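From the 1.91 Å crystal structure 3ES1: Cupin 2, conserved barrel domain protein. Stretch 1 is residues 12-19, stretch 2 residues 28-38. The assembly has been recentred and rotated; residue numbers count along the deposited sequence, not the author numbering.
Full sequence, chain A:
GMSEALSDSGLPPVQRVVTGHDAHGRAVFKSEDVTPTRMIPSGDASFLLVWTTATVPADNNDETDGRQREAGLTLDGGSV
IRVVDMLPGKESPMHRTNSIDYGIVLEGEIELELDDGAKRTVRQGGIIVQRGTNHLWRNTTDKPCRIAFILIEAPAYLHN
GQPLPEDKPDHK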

# COMPACT_ATOMS: atom_id res chain seq x y z
N PRO A 12 -14.25 -9.72 7.76
CA PRO A 12 -14.65 -8.48 8.46
C PRO A 12 -14.67 -7.26 7.57
O PRO A 12 -13.95 -7.22 6.58
CB PRO A 12 -13.55 -8.32 9.52
CG PRO A 12 -13.08 -9.67 9.80
CD PRO A 12 -13.09 -10.35 8.42
N PRO A 13 -15.53 -6.28 7.89
CA PRO A 13 -15.47 -5.01 7.16
C PRO A 13 -14.18 -4.31 7.48
O PRO A 13 -13.47 -4.64 8.42
CB PRO A 13 -16.67 -4.21 7.68
CG PRO A 13 -16.99 -4.80 9.03
CD PRO A 13 -16.54 -6.27 8.97
N VAL A 14 -13.91 -3.29 6.69
CA VAL A 14 -12.64 -2.56 6.76
C VAL A 14 -12.80 -1.15 7.37
O VAL A 14 -13.58 -0.36 6.91
CB VAL A 14 -12.04 -2.45 5.34
CG1 VAL A 14 -10.71 -1.64 5.33
CG2 VAL A 14 -11.90 -3.85 4.67
N GLN A 15 -12.05 -0.89 8.42
CA GLN A 15 -11.92 0.45 9.02
C GLN A 15 -11.00 1.31 8.18
O GLN A 15 -9.87 0.91 7.85
CB GLN A 15 -11.36 0.34 10.46
CG GLN A 15 -11.13 1.68 11.19
CD GLN A 15 -10.35 1.49 12.46
OE1 GLN A 15 -9.66 0.46 12.64
NE2 GLN A 15 -10.41 2.50 13.34
N ARG A 16 -11.50 2.50 7.86
CA ARG A 16 -10.76 3.54 7.16
C ARG A 16 -10.70 4.81 8.02
O ARG A 16 -11.72 5.31 8.49
CB ARG A 16 -11.41 3.86 5.80
CG ARG A 16 -10.66 4.95 4.97
CD ARG A 16 -11.39 5.25 3.66
NE ARG A 16 -12.50 6.16 3.87
CZ ARG A 16 -12.99 6.98 2.96
NH1 ARG A 16 -12.49 7.02 1.74
NH2 ARG A 16 -13.99 7.76 3.29
N VAL A 17 -9.49 5.29 8.24
CA VAL A 17 -9.26 6.51 8.99
C VAL A 17 -8.54 7.49 8.12
O VAL A 17 -7.44 7.21 7.65
CB VAL A 17 -8.44 6.26 10.30
CG1 VAL A 17 -8.06 7.62 10.97
CG2 VAL A 17 -9.19 5.31 11.29
N VAL A 18 -9.13 8.65 7.93
CA VAL A 18 -8.55 9.69 7.04
C VAL A 18 -8.20 10.95 7.79
O VAL A 18 -9.04 11.50 8.50
CB VAL A 18 -9.51 10.08 5.90
CG1 VAL A 18 -8.85 11.13 4.94
CG2 VAL A 18 -10.01 8.84 5.14
N THR A 19 -6.97 11.43 7.60
CA THR A 19 -6.50 12.63 8.28
C THR A 19 -6.58 13.84 7.36
O THR A 19 -6.81 13.72 6.18
CB THR A 19 -5.03 12.50 8.78
OG1 THR A 19 -4.08 12.68 7.70
CG2 THR A 19 -4.78 11.19 9.41
N VAL A 28 -5.82 16.96 12.14
CA VAL A 28 -7.02 16.43 12.74
C VAL A 28 -7.50 15.20 11.98
O VAL A 28 -7.01 14.90 10.89
CB VAL A 28 -8.17 17.48 12.70
CG1 VAL A 28 -7.74 18.77 13.32
CG2 VAL A 28 -8.65 17.76 11.27
N PHE A 29 -8.45 14.49 12.59
CA PHE A 29 -9.17 13.37 11.91
C PHE A 29 -10.28 13.92 11.04
O PHE A 29 -11.10 14.71 11.51
CB PHE A 29 -9.68 12.33 12.95
CG PHE A 29 -8.56 11.62 13.65
CD1 PHE A 29 -7.88 10.59 13.03
CD2 PHE A 29 -8.15 12.01 14.92
CE1 PHE A 29 -6.82 9.95 13.71
CE2 PHE A 29 -7.06 11.40 15.56
CZ PHE A 29 -6.40 10.39 14.94
N LYS A 30 -10.29 13.51 9.78
CA LYS A 30 -11.20 14.02 8.74
C LYS A 30 -12.44 13.15 8.65
O LYS A 30 -13.55 13.65 8.58
CB LYS A 30 -10.48 14.10 7.39
CG LYS A 30 -11.30 14.73 6.26
CD LYS A 30 -10.55 14.86 4.93
CE LYS A 30 -11.53 15.03 3.77
NZ LYS A 30 -11.77 16.47 3.37
N SER A 31 -12.23 11.83 8.69
CA SER A 31 -13.31 10.87 8.66
C SER A 31 -12.87 9.49 9.13
O SER A 31 -11.67 9.12 9.09
CB SER A 31 -13.90 10.74 7.25
OG SER A 31 -12.97 10.15 6.38
N GLU A 32 -13.85 8.74 9.58
CA GLU A 32 -13.66 7.33 9.94
C GLU A 32 -14.89 6.53 9.63
O GLU A 32 -16.01 6.99 9.87
CB GLU A 32 -13.32 7.21 11.41
CG GLU A 32 -13.13 5.77 11.94
CD GLU A 32 -12.79 5.71 13.42
OE1 GLU A 32 -12.93 6.73 14.14
OE2 GLU A 32 -12.45 4.61 13.90
N ASP A 33 -14.69 5.35 9.09
CA ASP A 33 -15.81 4.48 8.71
C ASP A 33 -15.38 3.04 8.76
O ASP A 33 -14.22 2.75 8.60
CB ASP A 33 -16.36 4.78 7.30
CG ASP A 33 -15.35 4.59 6.19
OD1 ASP A 33 -14.64 5.55 5.87
OD2 ASP A 33 -15.28 3.49 5.60
N VAL A 34 -16.36 2.16 8.95
CA VAL A 34 -16.12 0.71 8.87
C VAL A 34 -17.10 0.18 7.84
O VAL A 34 -18.31 0.25 8.05
CB VAL A 34 -16.36 0.02 10.25
CG1 VAL A 34 -16.30 -1.52 10.14
CG2 VAL A 34 -15.36 0.56 11.30
N THR A 35 -16.56 -0.34 6.73
CA THR A 35 -17.31 -0.66 5.51
C THR A 35 -16.96 -2.05 4.93
O THR A 35 -15.79 -2.39 4.82
CB THR A 35 -16.99 0.39 4.42
OG1 THR A 35 -17.27 1.69 4.95
CG2 THR A 35 -17.88 0.23 3.20
N PRO A 36 -17.97 -2.85 4.55
CA PRO A 36 -17.70 -4.16 3.97
C PRO A 36 -17.18 -4.11 2.55
O PRO A 36 -17.50 -3.19 1.81
CB PRO A 36 -19.09 -4.82 4.00
CG PRO A 36 -20.04 -3.67 3.83
CD PRO A 36 -19.42 -2.59 4.69
N THR A 37 -16.39 -5.11 2.18
CA THR A 37 -16.17 -5.39 0.76
C THR A 37 -17.48 -6.00 0.21
O THR A 37 -18.21 -6.70 0.89
CB THR A 37 -14.92 -6.30 0.46
OG1 THR A 37 -15.17 -7.66 0.87
CG2 THR A 37 -13.59 -5.72 1.09
N ARG A 38 -17.77 -5.65 -1.03
CA ARG A 38 -18.99 -6.09 -1.72
C ARG A 38 -18.71 -6.85 -3.02
O ARG A 38 -17.74 -6.59 -3.77
CB ARG A 38 -19.90 -4.89 -1.98
CG ARG A 38 -20.31 -4.09 -0.71
CD ARG A 38 -20.97 -4.99 0.29
NE ARG A 38 -22.25 -5.46 -0.21
CZ ARG A 38 -23.37 -4.77 -0.11
NH1 ARG A 38 -23.32 -3.56 0.43
NH2 ARG A 38 -24.51 -5.26 -0.58
O HOH W 1 -13.78 1.54 4.97
O HOH W 2 -13.00 7.17 6.82

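Residues 14-19 and 28-35 form two antiparallel β-strands whose axes approach to 4.5 Å, their N-to-C directions 148° apart. The ladder alternates wide, hydrogen-bonded and narrow, non-hydrogen-bonded pairs. Val14 N donates to Thr35 O (2.8 Å) and Thr35 N returns to Val14 O (3.0 Å); Arg16 N to Asp33 O (2.8 Å) and Asp33 N to Arg16 O (3.0 Å) repeat the pattern. Between them, at Gln15-Val34, the chains draw in to a CA-CA distance of 4.2 Å, and CA-H...O contacts such as Gln15 CA to Asp33 O (3.3 Å) supplement the ladder. Val18 N still donates to Ser31 O (2.8 Å), but Val18 O accepts from both Lys30 N (2.7 Å) and Ser31 N (3.2 Å). This doubled acceptor marks a β-bulge, where Lys30 adopts phi/psi of -93/-44° and the register slips by one, so that Thr19 pairs with Phe29.

Up to the bulge, side chains alternate between two faces; at Thr19-Phe29 they diverge. On the face of Arg16 and Asp33, the extended start of the arginine (chi1 and chi2 both t) carries NE to Asp33 OD1 at 3.0 Å, a salt bridge made at the guanidinium edge. Asp33 OD2 accepts from Thr35 OG1 (2.8 Å) within its own strand. Two waters bridge backbone and side-chain oxygens here: one donates to Val14 O and Asp33 OD2, the other to Arg16 O and Asp33 OD1 while accepting from Ser31 OG. Val18 CG2 lies 3.5 Å from Ser31 OG.

On the opposite face, Gln15 NE2 donates to Glu32 OE2 (3.0 Å), an amide well suited to a carboxylate partner. From the ends, Phe29 brings its ring edge, at CD1, to Val17 CG1 (3.6 Å), and Pro13 CG packs on Val34 CG1 (3.5 Å). Val14, Val17 and Val18 are buried, their β-branched side chains suiting extended strands. The stretches bury 785 Å², both sides summed.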